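PDB 4PS2: putative type VI secretion protein from Escherichia coli, which probably forms, through this C-terminal fragment of TssB, part of the contractile type VI secretion sheath together with TssC. Local coordinates for residues 60-64 with 65-69. Sequence-based numbering, arbitrary orientation.
With ZN (zinc ion), chain B.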
ATOM      1  N   PRO A  60      -4.234  -8.206  -7.250  1.00 26.13           N
ATOM      2  CA  PRO A  60      -4.916  -9.429  -6.785  1.00 25.75           C
ATOM      3  C   PRO A  60      -4.126 -10.275  -5.779  1.00 28.53           C
ATOM      4  O   PRO A  60      -4.695 -11.160  -5.148  1.00 27.70           O
ATOM      5  CB  PRO A  60      -5.234 -10.185  -8.080  1.00 27.58           C
ATOM      6  CG  PRO A  60      -4.322  -9.620  -9.101  1.00 31.73           C
ATOM      7  CD  PRO A  60      -3.898  -8.264  -8.690  1.00 27.21           C
ATOM      8  N   ALA A  61      -2.826  -9.998  -5.615  1.00 26.14           N
ATOM      9  CA  ALA A  61      -1.965 -10.726  -4.686  1.00 25.76           C
ATOM     10  C   ALA A  61      -2.147 -10.219  -3.242  1.00 30.01           C
ATOM     11  O   ALA A  61      -1.677 -10.870  -2.307  1.00 28.83           O
ATOM     12  CB  ALA A  61      -0.515 -10.600  -5.118  1.00 26.81           C
ATOM     13  N   LEU A  62      -2.874  -9.082  -3.051  1.00 23.60           N
ATOM     14  CA  LEU A  62      -3.114  -8.526  -1.713  1.00 21.59           C
ATOM     15  C   LEU A  62      -4.190  -9.267  -0.983  1.00 26.52           C
ATOM     16  O   LEU A  62      -5.131  -9.756  -1.608  1.00 27.52           O
ATOM     17  CB  LEU A  62      -3.531  -7.052  -1.789  1.00 21.16           C
ATOM     18  CG  LEU A  62      -2.565  -6.090  -2.484  1.00 24.43           C
ATOM     19  CD1 LEU A  62      -3.090  -4.679  -2.429  1.00 21.75           C
ATOM     20  CD2 LEU A  62      -1.159  -6.181  -1.894  1.00 24.94           C
ATOM     21  N   SER A  63      -4.103  -9.306   0.355  1.00 22.13           N
ATOM     22  CA  SER A  63      -5.176  -9.909   1.139  1.00 21.99           C
ATOM     23  C   SER A  63      -6.266  -8.828   1.310  1.00 23.78           C
ATOM     24  O   SER A  63      -5.961  -7.635   1.245  1.00 23.44           O
ATOM     25  CB  SER A  63      -4.659 -10.409   2.486  1.00 23.97           C
ATOM     26  OG  SER A  63      -4.369  -9.344   3.377  1.00 28.13           O
ATOM     27  N   GLN A  64      -7.531  -9.230   1.503  1.00 19.92           N
ATOM     28  CA  GLN A  64      -8.593  -8.256   1.720  1.00 19.44           C
ATOM     29  C   GLN A  64      -8.394  -7.589   3.099  1.00 22.78           C
ATOM     30  O   GLN A  64      -8.731  -6.412   3.274  1.00 23.58           O
ATOM     31  CB  GLN A  64      -9.991  -8.899   1.573  1.00 20.68           C
ATOM     32  CG  GLN A  64     -11.175  -7.905   1.669  1.00 27.88           C
ATOM     33  CD  GLN A  64     -11.112  -6.780   0.657  1.00 40.49           C
ATOM     34  OE1 GLN A  64     -10.901  -6.993  -0.545  1.00 36.31           O
ATOM     35  NE2 GLN A  64     -11.324  -5.552   1.119  1.00 34.34           N
ATOM     36  N   THR A  65      -7.782  -8.322   4.051  1.00 19.36           N
ATOM     37  CA  THR A  65      -7.477  -7.796   5.390  1.00 19.05           C
ATOM     38  C   THR A  65      -6.525  -6.616   5.232  1.00 22.87           C
ATOM     39  O   THR A  65      -6.781  -5.559   5.811  1.00 21.69           O
ATOM     40  CB  THR A  65      -6.950  -8.912   6.314  1.00 26.81           C
ATOM     41  OG1 THR A  65      -7.910  -9.961   6.350  1.00 27.81           O
ATOM     42  CG2 THR A  65      -6.686  -8.429   7.747  1.00 23.77           C
ATOM     43  N   LEU A  66      -5.455  -6.770   4.420  1.00 19.89           N
ATOM     44  CA  LEU A  66      -4.541  -5.655   4.178  1.00 20.14           C
ATOM     45  C   LEU A  66      -5.238  -4.481   3.463  1.00 23.90           C
ATOM     46  O   LEU A  66      -5.005  -3.335   3.835  1.00 22.16           O
ATOM     47  CB  LEU A  66      -3.300  -6.074   3.390  1.00 20.32           C
ATOM     48  CG  LEU A  66      -2.301  -4.927   3.163  1.00 24.85           C
ATOM     49  CD1 LEU A  66      -1.381  -4.747   4.349  1.00 26.21           C
ATOM     50  CD2 LEU A  66      -1.525  -5.119   1.912  1.00 26.74           C
ATOM     51  N   ARG A  67      -6.069  -4.756   2.430  1.00 21.96           N
ATOM     52  CA  ARG A  67      -6.792  -3.692   1.711  1.00 21.63           C
ATOM     53  C   ARG A  67      -7.605  -2.834   2.677  1.00 24.13           C
ATOM     54  O   ARG A  67      -7.545  -1.613   2.566  1.00 23.67           O
ATOM     55  CB  ARG A  67      -7.724  -4.240   0.619  1.00 21.26           C
ATOM     56  CG  ARG A  67      -7.021  -4.793  -0.574  1.00 20.15           C
ATOM     57  CD  ARG A  67      -8.039  -5.177  -1.663  1.00 24.67           C
ATOM     58  NE  ARG A  67      -7.381  -5.962  -2.707  1.00 30.65           N
ATOM     59  CZ  ARG A  67      -7.527  -7.269  -2.879  1.00 36.98           C
ATOM     60  NH1 ARG A  67      -8.391  -7.952  -2.137  1.00 25.03           N
ATOM     61  NH2 ARG A  67      -6.849  -7.897  -3.829  1.00 26.88           N
ATOM     62  N   ASP A  68      -8.317  -3.473   3.646  1.00 20.60           N
ATOM     63  CA  ASP A  68      -9.123  -2.848   4.698  1.00 20.53           C
ATOM     64  C   ASP A  68      -8.315  -1.928   5.606  1.00 24.19           C
ATOM     65  O   ASP A  68      -8.753  -0.812   5.872  1.00 25.15           O
ATOM     66  CB  ASP A  68      -9.864  -3.923   5.523  1.00 23.08           C
ATOM     67  CG  ASP A  68     -10.963  -4.639   4.750  1.00 35.92           C
ATOM     68  OD1 ASP A  68     -11.499  -4.044   3.781  1.00 34.70           O
ATOM     69  OD2 ASP A  68     -11.294  -5.786   5.118  1.00 41.99           O
ATOM     70  N   GLU A  69      -7.127  -2.374   6.053  1.00 20.72           N
ATOM     71  CA  GLU A  69      -6.187  -1.598   6.874  1.00 20.36           C
ATOM     72  C   GLU A  69      -5.653  -0.405   6.068  1.00 25.11           C
ATOM     73  O   GLU A  69      -5.472   0.679   6.627  1.00 25.05           O
ATOM     74  CB  GLU A  69      -5.005  -2.484   7.294  1.00 22.33           C
ATOM     75  CG  GLU A  69      -5.397  -3.576   8.282  1.00 30.13           C
ATOM     76  CD  GLU A  69      -4.260  -4.494   8.685  1.00 47.72           C
ATOM     77  OE1 GLU A  69      -3.151  -4.368   8.116  1.00 42.35           O
ATOM     78  OE2 GLU A  69      -4.478  -5.338   9.582  1.00 41.03           O
TER
HETATM   79 ZN    ZN B 201      -2.803  -6.005  10.553  1.00 66.69          ZN
HETATM   80  O   HOH W   1      -7.161 -11.113  -4.432  1.00 40.05           O
HETATM   81  O   HOH W   2      -7.871 -10.606  -1.774  1.00 43.34           O
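The guanidinium of R67 reaches back over the loop that leads into its own helix and is held there by carbonyls and two waters. Its chain runs extended from CG to NE. R67 NH1 donates to Q64 OE1 at 3.1 Å, meeting that oxygen from above the carbonyl plane. The amide and guanidinium planes are turned 36° apart. One water takes a hydrogen bond from R67 NH1 and gives one to L62 O. A second water does the same between R67 NH2 and P60 O, and lies at the edge of the guanidinium, in its plane. Outside the two segments, R67 NE and NH2 donate to L57 O and D59 O, so the side chain ties helix 46-57 to helix 64-71. A leucine here would probably take from L57 O, D59 O and Q64 OE1 the donor that R67 gives them, and loosen the hold on the loop.

S63 is the N-cap of helix 64-71. Its OG sits between the backbone N and the carbonyl carbon, chi1 73°, and from there accepts from L66 N at 3.0 Å. The first turns follow with R67 N to S63 O at 3.1 Å and D68 N to Q64 O at 3.0 Å.

Q64 uses both ends of its amide. Its chain bends at chi2, 57°, and brings NE2 to D68 OD1 at 3.1 Å. The donor comes from above the carboxylate plane. Q64 thus bridges the cationic R67 and the acidic D68.

On the inner side, L62 CD2 and L66 CD2 touch at 4.0 Å. L62 also packs on P24 and A28 of helix 16-40, and L66 on R25. One turn past T65, E69 OE2 binds the zinc ion at 2.0 Å.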